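Local atomic coordinates of glycoside hydrolase family 81 (Clostridium thermocellum, PDB entry 6FOP), a protein that probably hydrolyses beta-1,3-glucans such as laminarin, contributing to polysaccharide breakdown by the bacterial cellulosome. Residues Ala333-Ala336 with Tyr340-Gly343; Leu376-Trp379 with Gly385-Ala388; Lys389-Asp394 with Phe418-Phe423. All coordinates share one frame; numbering follows the deposited sequence.

Contact 1. Residues Ala333-Ala336 with Tyr340-Gly343; sequences APVA and YWFG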
ATOM      1  N   ALA A 333     -24.707  -3.482 -18.292  1.00 20.62           N
ATOM      2  CA  ALA A 333     -24.070  -2.514 -19.224  1.00 23.07           C
ATOM      3  C   ALA A 333     -22.804  -1.849 -18.628  1.00 20.92           C
ATOM      4  O   ALA A 333     -22.772  -0.656 -18.349  1.00 21.49           O
ATOM      5  CB  ALA A 333     -25.095  -1.454 -19.638  1.00 24.79           C
ATOM      6  N   PRO A 334     -21.729  -2.634 -18.445  1.00 19.56           N
ATOM      7  CA  PRO A 334     -20.441  -2.008 -18.097  1.00 19.85           C
ATOM      8  C   PRO A 334     -20.001  -1.078 -19.233  1.00 19.99           C
ATOM      9  O   PRO A 334     -20.349  -1.311 -20.403  1.00 21.73           O
ATOM     10  CB  PRO A 334     -19.491  -3.200 -17.955  1.00 19.60           C
ATOM     11  CG  PRO A 334     -20.138  -4.306 -18.725  1.00 21.20           C
ATOM     12  CD  PRO A 334     -21.614  -4.089 -18.653  1.00 20.64           C
ATOM     13  N   VAL A 335     -19.235  -0.036 -18.896  1.00 21.77           N
ATOM     14  CA  VAL A 335     -18.777   0.893 -19.932  1.00 23.93           C
ATOM     15  C   VAL A 335     -17.680   0.266 -20.801  1.00 19.58           C
ATOM     16  O   VAL A 335     -17.502   0.651 -21.944  1.00 21.13           O
ATOM     17  CB  VAL A 335     -18.321   2.241 -19.365  1.00 29.10           C
ATOM     18  CG1 VAL A 335     -19.425   2.896 -18.524  1.00 31.42           C
ATOM     19  CG2 VAL A 335     -17.042   2.088 -18.602  1.00 32.04           C
ATOM     20  N   ALA A 336     -16.957  -0.711 -20.248  1.00 19.22           N
ATOM     21  CA  ALA A 336     -15.940  -1.460 -20.991  1.00 19.64           C
ATOM     22  C   ALA A 336     -15.740  -2.773 -20.250  1.00 18.10           C
ATOM     23  O   ALA A 336     -16.190  -2.918 -19.104  1.00 18.47           O
ATOM     24  CB  ALA A 336     -14.638  -0.658 -21.115  1.00 19.70           C
ATOM     25  N   TYR A 340     -10.446  -3.774 -15.395  1.00 14.17           N
ATOM     26  CA  TYR A 340     -10.623  -2.575 -14.606  1.00 13.86           C
ATOM     27  C   TYR A 340     -12.060  -2.002 -14.713  1.00 13.96           C
ATOM     28  O   TYR A 340     -12.740  -1.780 -13.708  1.00 14.37           O
ATOM     29  CB  TYR A 340      -9.594  -1.495 -14.947  1.00 14.15           C
ATOM     30  CG  TYR A 340      -9.772  -0.283 -14.070  1.00 13.44           C
ATOM     31  CD1 TYR A 340      -9.477  -0.322 -12.720  1.00 14.11           C
ATOM     32  CD2 TYR A 340     -10.340   0.866 -14.579  1.00 14.49           C
ATOM     33  CE1 TYR A 340      -9.710   0.760 -11.907  1.00 14.31           C
ATOM     34  CE2 TYR A 340     -10.584   1.946 -13.780  1.00 14.65           C
ATOM     35  CZ  TYR A 340     -10.266   1.897 -12.447  1.00 13.89           C
ATOM     36  OH  TYR A 340     -10.492   2.961 -11.661  1.00 14.98           O
ATOM     37  N   TRP A 341     -12.491  -1.768 -15.942  1.00 13.81           N
ATOM     38  CA  TRP A 341     -13.798  -1.150 -16.147  1.00 13.44           C
ATOM     39  C   TRP A 341     -14.907  -2.146 -15.781  1.00 14.24           C
ATOM     40  O   TRP A 341     -15.945  -1.730 -15.282  1.00 14.74           O
ATOM     41  CB  TRP A 341     -13.892  -0.584 -17.583  1.00 13.78           C
ATOM     42  CG  TRP A 341     -13.081   0.666 -17.705  1.00 14.65           C
ATOM     43  CD1 TRP A 341     -11.821   0.787 -18.216  1.00 14.58           C
ATOM     44  CD2 TRP A 341     -13.443   1.955 -17.219  1.00 14.89           C
ATOM     45  NE1 TRP A 341     -11.371   2.060 -18.060  1.00 15.61           N
ATOM     46  CE2 TRP A 341     -12.354   2.815 -17.478  1.00 15.53           C
ATOM     47  CE3 TRP A 341     -14.590   2.476 -16.616  1.00 17.15           C
ATOM     48  CZ2 TRP A 341     -12.367   4.156 -17.130  1.00 17.42           C
ATOM     49  CZ3 TRP A 341     -14.612   3.800 -16.306  1.00 18.37           C
ATOM     50  CH2 TRP A 341     -13.498   4.633 -16.548  1.00 19.09           C
ATOM     51  N   PHE A 342     -14.690  -3.442 -16.003  1.00 13.53           N
ATOM     52  CA  PHE A 342     -15.666  -4.434 -15.566  1.00 14.35           C
ATOM     53  C   PHE A 342     -15.757  -4.374 -14.053  1.00 13.34           C
ATOM     54  O   PHE A 342     -16.845  -4.399 -13.475  1.00 14.26           O
ATOM     55  CB  PHE A 342     -15.313  -5.835 -16.047  1.00 15.67           C
ATOM     56  CG  PHE A 342     -16.525  -6.723 -16.170  1.00 17.32           C
ATOM     57  CD1 PHE A 342     -17.101  -7.252 -15.062  1.00 18.63           C
ATOM     58  CD2 PHE A 342     -17.116  -6.958 -17.407  1.00 20.16           C
ATOM     59  CE1 PHE A 342     -18.268  -8.001 -15.152  1.00 19.22           C
ATOM     60  CE2 PHE A 342     -18.276  -7.725 -17.517  1.00 21.37           C
ATOM     61  CZ  PHE A 342     -18.847  -8.235 -16.379  1.00 20.13           C
ATOM     62  N   GLY A 343     -14.594  -4.281 -13.398  1.00 13.65           N
ATOM     63  CA  GLY A 343     -14.586  -4.099 -11.959  1.00 13.73           C
ATOM     64  C   GLY A 343     -15.375  -2.894 -11.491  1.00 13.39           C
ATOM     65  O   GLY A 343     -16.186  -2.976 -10.543  1.00 13.58           O
TER
HETATM   66  O   HOH W   1     -17.713   0.011 -16.345  1.00 19.80           O
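The methyl of Ala336 presses against the base of Trp341, its CB 3.6 Å from Trp341 CB and 4.0 Å from Trp341 CG. The small side chain suits this spot because the loop comes right up to the helix here, and the carbonyl oxygen of Ala336 also sits close to the same methylene. Trp341 sends CB toward the loop, but with CG anti to the carbonyl carbon (chi1 -74°) the indole runs on away from it. Val335 lies beside the benzene half of that ring, though its exact approach is doubtful. Further back along the loop, the pyrrolidine of Pro334 forms a second bump: it runs alongside Phe342, pointing the same way, with Pro334 CG 4.1 Å from Phe342 CE2. A water bridges the two backbones, accepting from Val335 N at 3.0 Å and donating to Trp341 O at 2.7 Å; it also lies at the edge of the indole, in its plane. Tyr407 OH holds Trp341 NE1, while Asp338 OD2 takes the backbone N-H of Trp341 in the first turn of the helix. The whole is a tight loop folded back onto the start of helix 339-359, a helix-to-helix connection at the surface of the family 81 C-terminal domain, consistent with the (alpha/alpha)6 barrel known for this family.

Contact 2. Residues Leu376-Trp379 with Gly385-Ala388; sequences LEDW and GETA. With CA (calcium ion), chain C; CA (calcium ion), chain D; ACT (acetate ion), chain X.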
ATOM      1  N   LEU A 376     -19.246 -12.996 -12.461  1.00 13.81           N
ATOM      2  CA  LEU A 376     -18.164 -13.580 -11.674  1.00 14.41           C
ATOM      3  C   LEU A 376     -17.945 -15.043 -12.049  1.00 14.97           C
ATOM      4  O   LEU A 376     -16.811 -15.491 -12.185  1.00 16.16           O
ATOM      5  CB  LEU A 376     -18.382 -13.415 -10.172  1.00 15.11           C
ATOM      6  CG  LEU A 376     -18.185 -11.996  -9.665  1.00 15.35           C
ATOM      7  CD1 LEU A 376     -18.545 -11.952  -8.203  1.00 18.12           C
ATOM      8  CD2 LEU A 376     -16.769 -11.461  -9.916  1.00 17.15           C
ATOM      9  N   GLU A 377     -19.028 -15.794 -12.246  1.00 15.03           N
ATOM     10  CA  GLU A 377     -18.895 -17.205 -12.608  1.00 15.99           C
ATOM     11  C   GLU A 377     -18.195 -17.325 -13.977  1.00 15.30           C
ATOM     12  O   GLU A 377     -17.353 -18.187 -14.164  1.00 18.26           O
ATOM     13  CB  GLU A 377     -20.260 -17.893 -12.607  1.00 16.59           C
ATOM     14  CG  GLU A 377     -20.897 -17.959 -11.218  1.00 18.19           C
ATOM     15  CD  GLU A 377     -22.341 -18.414 -11.211  1.00 19.86           C
ATOM     16  OE1 GLU A 377     -22.794 -19.011 -12.206  1.00 27.79           O
ATOM     17  OE2 GLU A 377     -23.009 -18.197 -10.176  1.00 20.57           O
ATOM     18  N   ASP A 378     -18.486 -16.409 -14.898  1.00 16.08           N
ATOM     19  CA  ASP A 378     -17.814 -16.379 -16.213  1.00 15.51           C
ATOM     20  C   ASP A 378     -16.311 -16.042 -16.016  1.00 16.49           C
ATOM     21  O   ASP A 378     -15.426 -16.797 -16.443  1.00 16.35           O
ATOM     22  CB  ASP A 378     -18.530 -15.395 -17.173  1.00 16.28           C
ATOM     23  CG  ASP A 378     -17.997 -15.441 -18.593  1.00 17.61           C
ATOM     24  OD1 ASP A 378     -16.901 -16.013 -18.874  1.00 18.09           O
ATOM     25  OD2 ASP A 378     -18.708 -14.913 -19.486  1.00 21.70           O
ATOM     26  N   TRP A 379     -16.031 -14.934 -15.346  1.00 14.66           N
ATOM     27  CA  TRP A 379     -14.634 -14.563 -15.121  1.00 15.54           C
ATOM     28  C   TRP A 379     -13.864 -15.665 -14.431  1.00 15.68           C
ATOM     29  O   TRP A 379     -12.675 -15.837 -14.714  1.00 15.52           O
ATOM     30  CB  TRP A 379     -14.523 -13.242 -14.349  1.00 15.67           C
ATOM     31  CG  TRP A 379     -14.673 -12.002 -15.204  1.00 15.50           C
ATOM     32  CD1 TRP A 379     -15.814 -11.266 -15.425  1.00 15.28           C
ATOM     33  CD2 TRP A 379     -13.646 -11.350 -15.946  1.00 15.36           C
ATOM     34  NE1 TRP A 379     -15.544 -10.219 -16.242  1.00 16.56           N
ATOM     35  CE2 TRP A 379     -14.212 -10.233 -16.564  1.00 15.77           C
ATOM     36  CE3 TRP A 379     -12.281 -11.596 -16.124  1.00 15.64           C
ATOM     37  CZ2 TRP A 379     -13.463  -9.378 -17.385  1.00 17.14           C
ATOM     38  CZ3 TRP A 379     -11.554 -10.765 -16.920  1.00 16.85           C
ATOM     39  CH2 TRP A 379     -12.128  -9.656 -17.526  1.00 17.04           C
ATOM     40  N   GLY A 385     -10.397 -22.096 -25.627  1.00 28.06           N
ATOM     41  CA  GLY A 385     -10.599 -21.148 -26.721  1.00 27.90           C
ATOM     42  C   GLY A 385     -11.246 -19.833 -26.341  1.00 25.09           C
ATOM     43  O   GLY A 385     -11.448 -18.985 -27.214  1.00 28.03           O
ATOM     44  N   GLU A 386     -11.565 -19.634 -25.059  1.00 23.97           N
ATOM     45  CA  GLU A 386     -12.177 -18.386 -24.619  1.00 22.17           C
ATOM     46  C   GLU A 386     -11.097 -17.315 -24.629  1.00 22.39           C
ATOM     47  O   GLU A 386      -9.968 -17.583 -24.226  1.00 24.75           O
ATOM     48  CB  GLU A 386     -12.762 -18.546 -23.218  1.00 20.92           C
ATOM     49  CG  GLU A 386     -13.661 -17.414 -22.780  1.00 20.34           C
ATOM     50  CD  GLU A 386     -14.240 -17.605 -21.380  1.00 20.77           C
ATOM     51  OE1 GLU A 386     -13.610 -18.283 -20.531  1.00 19.01           O
ATOM     52  OE2 GLU A 386     -15.312 -17.026 -21.084  1.00 20.69           O
ATOM     53  N   THR A 387     -11.418 -16.121 -25.109  1.00 21.54           N
ATOM     54  CA  THR A 387     -10.431 -15.042 -25.171  1.00 24.81           C
ATOM     55  C   THR A 387     -10.718 -13.857 -24.280  1.00 25.22           C
ATOM     56  O   THR A 387      -9.849 -12.976 -24.125  1.00 29.76           O
ATOM     57  CB  THR A 387     -10.301 -14.524 -26.599  1.00 27.36           C
ATOM     58  OG1 THR A 387     -11.583 -14.108 -27.066  1.00 30.31           O
ATOM     59  CG2 THR A 387      -9.758 -15.620 -27.504  1.00 28.21           C
ATOM     60  N   ALA A 388     -11.913 -13.813 -23.698  1.00 24.25           N
ATOM     61  CA  ALA A 388     -12.280 -12.759 -22.773  1.00 23.43           C
ATOM     62  C   ALA A 388     -13.023 -13.348 -21.591  1.00 19.87           C
ATOM     63  O   ALA A 388     -13.710 -14.350 -21.719  1.00 22.36           O
ATOM     64  CB  ALA A 388     -13.153 -11.732 -23.462  1.00 26.13           C
TER
HETATM   65 CA    CA C 802     -14.951 -17.305 -18.692  1.00 17.42          CA
HETATM   66 CA    CA D 803     -17.504 -16.206 -21.366  0.66 22.47          CA
HETATM   67  C   ACT X 823     -13.070 -10.999 -28.471  1.00 44.19           C
HETATM   68  O   ACT X 823     -13.036  -9.826 -28.948  1.00 40.91           O
HETATM   69  OXT ACT X 823     -12.807 -11.261 -27.273  1.00 43.61           O
HETATM   70  CH3 ACT X 823     -13.448 -12.138 -29.375  1.00 45.51           C
HETATM   71  O   HOH W   2     -16.363 -14.579 -22.310  1.00 28.20           O
HETATM   72  O   HOH W   3     -19.373 -15.460 -22.495  1.00 34.02           O
HETATM   73  O   HOH W   4     -18.648 -18.148 -20.632  1.00 34.84           O
HETATM   74  O   HOH W   5     -17.500 -17.593 -23.339  1.00 37.00           O
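Asp378 and Glu386 meet through two calcium ions, their nearest oxygens, Asp378 OD1 and Glu386 OE2, lying 2.9 Å apart. From CB, the aspartate swings CG anti to its backbone N (chi1 -173°), which carries the carboxylate off the last turn of helix 362-379 toward the metals. CG binds nothing itself but is drawn to 2.9 Å from the calcium of chain D, because both oxygens chelate that ion: Asp378 OD2 at 2.6 Å and OD1 at the same length. OD1 also reaches the calcium of chain C, where the backbone oxygen of the same residue binds at 2.4 Å. Glu386 mirrors this from the loop with an extended chain: both its oxygens chelate the chain C ion, and its OE2 alone continues to the chain D ion at 2.4 Å. Thr381 O and Lys389 O add to the first site, while four waters complete the second, one of them donating to Ala388 O at 2.7 Å. Lys383 N also holds Glu386 OE1. Aspartate and glutamate suit a hard cation that prefers oxygen. Two acceptors this close would probably repel each other without the shared positive charge, so the calcium pair in effect ties the helix end to the loop.

Contact 3. Residues Lys389-Asp394 with Phe418-Phe423; sequences KLFYYD and FHYGYF. With CA (calcium ion), chain C.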
ATOM      1  N   LYS A 389     -12.857 -12.698 -20.452  1.00 17.84           N
ATOM      2  CA  LYS A 389     -13.491 -13.051 -19.208  1.00 17.88           C
ATOM      3  C   LYS A 389     -12.939 -14.376 -18.705  1.00 16.48           C
ATOM      4  O   LYS A 389     -13.630 -15.374 -18.580  1.00 16.81           O
ATOM      5  CB  LYS A 389     -15.034 -13.022 -19.255  1.00 18.63           C
ATOM      6  CG  LYS A 389     -15.615 -11.719 -19.750  1.00 21.90           C
ATOM      7  CD  LYS A 389     -17.142 -11.758 -19.710  1.00 24.31           C
ATOM      8  CE  LYS A 389     -17.731 -10.392 -20.024  1.00 29.60           C
ATOM      9  NZ  LYS A 389     -17.343  -9.878 -21.369  1.00 35.14           N
ATOM     10  N   LEU A 390     -11.653 -14.315 -18.378  1.00 16.46           N
ATOM     11  CA  LEU A 390     -10.922 -15.466 -17.857  1.00 16.77           C
ATOM     12  C   LEU A 390      -9.677 -14.964 -17.148  1.00 16.39           C
ATOM     13  O   LEU A 390      -9.224 -13.822 -17.380  1.00 15.94           O
ATOM     14  CB  LEU A 390     -10.530 -16.454 -18.976  1.00 18.51           C
ATOM     15  CG  LEU A 390      -9.595 -15.824 -20.029  1.00 22.09           C
ATOM     16  CD1 LEU A 390      -8.132 -16.179 -19.806  1.00 22.42           C
ATOM     17  CD2 LEU A 390     -10.019 -16.044 -21.443  1.00 28.32           C
ATOM     18  N   PHE A 391      -9.149 -15.823 -16.286  1.00 16.04           N
ATOM     19  CA  PHE A 391      -7.871 -15.598 -15.605  1.00 16.20           C
ATOM     20  C   PHE A 391      -6.820 -16.581 -16.088  1.00 17.38           C
ATOM     21  O   PHE A 391      -7.082 -17.777 -16.187  1.00 18.03           O
ATOM     22  CB  PHE A 391      -8.019 -15.656 -14.066  1.00 16.90           C
ATOM     23  CG  PHE A 391      -8.716 -14.429 -13.498  1.00 16.10           C
ATOM     24  CD1 PHE A 391      -8.020 -13.248 -13.294  1.00 16.99           C
ATOM     25  CD2 PHE A 391     -10.081 -14.434 -13.251  1.00 17.17           C
ATOM     26  CE1 PHE A 391      -8.653 -12.115 -12.827  1.00 16.53           C
ATOM     27  CE2 PHE A 391     -10.714 -13.303 -12.780  1.00 17.40           C
ATOM     28  CZ  PHE A 391     -10.010 -12.137 -12.596  1.00 16.21           C
ATOM     29  N   TYR A 392      -5.630 -16.037 -16.356  1.00 17.16           N
ATOM     30  CA  TYR A 392      -4.452 -16.766 -16.808  1.00 17.72           C
ATOM     31  C   TYR A 392      -3.392 -16.712 -15.723  1.00 17.50           C
ATOM     32  O   TYR A 392      -3.165 -15.656 -15.142  1.00 17.72           O
ATOM     33  CB  TYR A 392      -3.929 -16.055 -18.076  1.00 18.81           C
ATOM     34  CG  TYR A 392      -2.569 -16.489 -18.548  1.00 18.73           C
ATOM     35  CD1 TYR A 392      -2.424 -17.579 -19.375  1.00 19.20           C
ATOM     36  CD2 TYR A 392      -1.428 -15.770 -18.199  1.00 19.08           C
ATOM     37  CE1 TYR A 392      -1.179 -17.978 -19.815  1.00 18.79           C
ATOM     38  CE2 TYR A 392      -0.175 -16.157 -18.638  1.00 20.39           C
ATOM     39  CZ  TYR A 392      -0.055 -17.257 -19.460  1.00 19.99           C
ATOM     40  OH  TYR A 392       1.179 -17.666 -19.922  1.00 21.35           O
ATOM     41  N   TYR A 393      -2.710 -17.831 -15.480  1.00 16.99           N
ATOM     42  CA  TYR A 393      -1.616 -17.852 -14.505  1.00 17.72           C
ATOM     43  C   TYR A 393      -0.286 -17.836 -15.248  1.00 18.35           C
ATOM     44  O   TYR A 393      -0.002 -18.735 -16.067  1.00 19.31           O
ATOM     45  CB  TYR A 393      -1.690 -19.095 -13.636  1.00 17.33           C
ATOM     46  CG  TYR A 393      -0.614 -19.128 -12.578  1.00 17.43           C
ATOM     47  CD1 TYR A 393      -0.692 -18.347 -11.434  1.00 17.57           C
ATOM     48  CD2 TYR A 393       0.471 -19.961 -12.693  1.00 17.51           C
ATOM     49  CE1 TYR A 393       0.303 -18.367 -10.478  1.00 18.21           C
ATOM     50  CE2 TYR A 393       1.463 -19.972 -11.747  1.00 17.98           C
ATOM     51  CZ  TYR A 393       1.378 -19.188 -10.632  1.00 17.54           C
ATOM     52  OH  TYR A 393       2.394 -19.271  -9.697  1.00 19.37           O
ATOM     53  N   ASP A 394       0.496 -16.780 -15.001  1.00 18.09           N
ATOM     54  CA  ASP A 394       1.863 -16.683 -15.489  1.00 17.26           C
ATOM     55  C   ASP A 394       2.774 -17.370 -14.478  1.00 17.85           C
ATOM     56  O   ASP A 394       2.820 -16.954 -13.328  1.00 17.58           O
ATOM     57  CB  ASP A 394       2.227 -15.213 -15.677  1.00 18.01           C
ATOM     58  CG  ASP A 394       3.664 -15.013 -16.155  1.00 19.12           C
ATOM     59  OD1 ASP A 394       4.608 -15.330 -15.408  1.00 21.21           O
ATOM     60  OD2 ASP A 394       3.843 -14.548 -17.288  1.00 21.25           O
ATOM     61  N   PHE A 418      -6.117  -2.635  -7.500  1.00 11.84           N
ATOM     62  CA  PHE A 418      -7.194  -1.745  -7.937  1.00 12.17           C
ATOM     63  C   PHE A 418      -8.234  -2.554  -8.718  1.00 12.60           C
ATOM     64  O   PHE A 418      -9.450  -2.389  -8.510  1.00 13.38           O
ATOM     65  CB  PHE A 418      -6.670  -0.658  -8.872  1.00 12.87           C
ATOM     66  CG  PHE A 418      -5.630   0.271  -8.272  1.00 12.85           C
ATOM     67  CD1 PHE A 418      -5.524   0.498  -6.915  1.00 11.58           C
ATOM     68  CD2 PHE A 418      -4.814   0.991  -9.131  1.00 13.82           C
ATOM     69  CE1 PHE A 418      -4.628   1.440  -6.429  1.00 12.99           C
ATOM     70  CE2 PHE A 418      -3.895   1.891  -8.645  1.00 13.92           C
ATOM     71  CZ  PHE A 418      -3.814   2.115  -7.292  1.00 13.10           C
ATOM     72  N   HIS A 419      -7.788  -3.368  -9.667  1.00 12.50           N
ATOM     73  CA  HIS A 419      -8.734  -4.089 -10.509  1.00 13.88           C
ATOM     74  C   HIS A 419      -9.493  -5.116  -9.685  1.00 13.18           C
ATOM     75  O   HIS A 419     -10.732  -5.204  -9.727  1.00 13.88           O
ATOM     76  CB  HIS A 419      -8.042  -4.855 -11.629  1.00 15.28           C
ATOM     77  CG  HIS A 419      -7.425  -4.051 -12.719  1.00 14.94           C
ATOM     78  ND1 HIS A 419      -6.679  -2.906 -12.557  1.00 18.80           N
ATOM     79  CD2 HIS A 419      -7.373  -4.339 -14.038  1.00 14.00           C
ATOM     80  CE1 HIS A 419      -6.209  -2.526 -13.738  1.00 15.41           C
ATOM     81  NE2 HIS A 419      -6.615  -3.380 -14.643  1.00 18.06           N
ATOM     82  N   TYR A 420      -8.751  -5.956  -8.978  1.00 13.69           N
ATOM     83  CA  TYR A 420      -9.361  -7.105  -8.334  1.00 12.85           C
ATOM     84  C   TYR A 420     -10.154  -6.728  -7.085  1.00 13.38           C
ATOM     85  O   TYR A 420     -11.037  -7.468  -6.690  1.00 14.12           O
ATOM     86  CB  TYR A 420      -8.327  -8.169  -8.031  1.00 13.49           C
ATOM     87  CG  TYR A 420      -7.591  -8.729  -9.234  1.00 13.82           C
ATOM     88  CD1 TYR A 420      -7.947  -8.440 -10.527  1.00 15.14           C
ATOM     89  CD2 TYR A 420      -6.469  -9.535  -9.041  1.00 14.31           C
ATOM     90  CE1 TYR A 420      -7.245  -8.932 -11.608  1.00 15.82           C
ATOM     91  CE2 TYR A 420      -5.757 -10.017 -10.096  1.00 15.12           C
ATOM     92  CZ  TYR A 420      -6.123  -9.707 -11.385  1.00 15.46           C
ATOM     93  OH  TYR A 420      -5.432 -10.164 -12.466  1.00 18.72           O
ATOM     94  N   GLY A 421      -9.864  -5.598  -6.464  1.00 13.68           N
ATOM     95  CA  GLY A 421     -10.632  -5.151  -5.314  1.00 13.16           C
ATOM     96  C   GLY A 421     -12.127  -5.056  -5.618  1.00 13.38           C
ATOM     97  O   GLY A 421     -12.950  -5.398  -4.778  1.00 13.25           O
ATOM     98  N   TYR A 422     -12.460  -4.588  -6.826  1.00 12.54           N
ATOM     99  CA  TYR A 422     -13.857  -4.508  -7.234  1.00 12.04           C
ATOM    100  C   TYR A 422     -14.496  -5.894  -7.366  1.00 12.24           C
ATOM    101  O   TYR A 422     -15.657  -6.091  -6.975  1.00 13.28           O
ATOM    102  CB  TYR A 422     -13.983  -3.758  -8.550  1.00 12.23           C
ATOM    103  CG  TYR A 422     -13.687  -2.282  -8.473  1.00 12.91           C
ATOM    104  CD1 TYR A 422     -14.552  -1.401  -7.834  1.00 13.30           C
ATOM    105  CD2 TYR A 422     -12.549  -1.729  -9.083  1.00 12.25           C
ATOM    106  CE1 TYR A 422     -14.293  -0.045  -7.795  1.00 13.46           C
ATOM    107  CE2 TYR A 422     -12.291  -0.354  -9.042  1.00 13.48           C
ATOM    108  CZ  TYR A 422     -13.158   0.490  -8.382  1.00 12.68           C
ATOM    109  OH  TYR A 422     -12.924   1.844  -8.321  1.00 13.54           O
ATOM    110  N   PHE A 423     -13.763  -6.850  -7.937  1.00 12.63           N
ATOM    111  CA  PHE A 423     -14.254  -8.232  -8.057  1.00 12.37           C
ATOM    112  C   PHE A 423     -14.479  -8.832  -6.665  1.00 12.91           C
ATOM    113  O   PHE A 423     -15.490  -9.505  -6.412  1.00 13.48           O
ATOM    114  CB  PHE A 423     -13.260  -9.132  -8.833  1.00 13.50           C
ATOM    115  CG  PHE A 423     -13.239  -8.925 -10.321  1.00 13.96           C
ATOM    116  CD1 PHE A 423     -12.736  -7.757 -10.889  1.00 13.89           C
ATOM    117  CD2 PHE A 423     -13.695  -9.915 -11.174  1.00 16.41           C
ATOM    118  CE1 PHE A 423     -12.723  -7.571 -12.263  1.00 15.26           C
ATOM    119  CE2 PHE A 423     -13.676  -9.747 -12.548  1.00 16.71           C
ATOM    120  CZ  PHE A 423     -13.210  -8.553 -13.103  1.00 16.13           C
TER
HETATM  121 CA    CA C 802     -14.951 -17.305 -18.692  1.00 17.42          CA
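Phe391 turns its ring edge toward the face of Tyr420 in an offset edge-to-face pair, with centroids 5.5 Å apart and planes at 84°. The touching corner is Phe391 CE1, 3.7 Å from Tyr420 CE1 and 3.8 Å from Tyr420 CZ. Both side chains have CG anti to their carbonyl carbon, at chi1 -73° in the phenylalanine and -60° in the tyrosine, and they reach past each other from opposite origins, strand and helix. The next ring atom, Phe391 CZ, approaches Phe423 CE2 at 4.4 Å, near the plane of the Phe391 ring. Tyr420 and Phe423, three residues apart, receive that edge together. Phenylalanine suits the site because its ring has no polar group to desolvate when buried among Tyr420, Phe423 and Leu450; the tyrosine hydroxyl lies beside the Phe391 edge and bonds to Leu400 O. Just before the strand, Lys389, with positive phi, opens a G1 beta bulge opposite Tyr403 and offers its carbonyl oxygen to calcium at 2.3 Å. Thus the hairpin of strands 390-394 and 399-403 lies over helix 416-433, with Leu450 of helix 440-455 packing against both Phe391 and Phe423, while the strand's other edge bonds to Thr11 near the N-terminus.

The three contacts follow one another along the chain without overlap, all within the family 81 C-terminal domain and on the same side of the chain's centre. Their centres are close: contact 1 lies about 14 Å from contact 2 and about 13 Å from contact 3, while contacts 2 and 3 are about 11 Å apart. Trp379, at the end of helix 362-379, meets the Phe342 ring of helix 339-359 and the Phe423 ring of helix 416-433, both edge to face, so a run of aromatic rings joins all three. Contacts 2 and 3 also share a calcium ion, bound by the helix end, the loop and the residue just before strand 390-394.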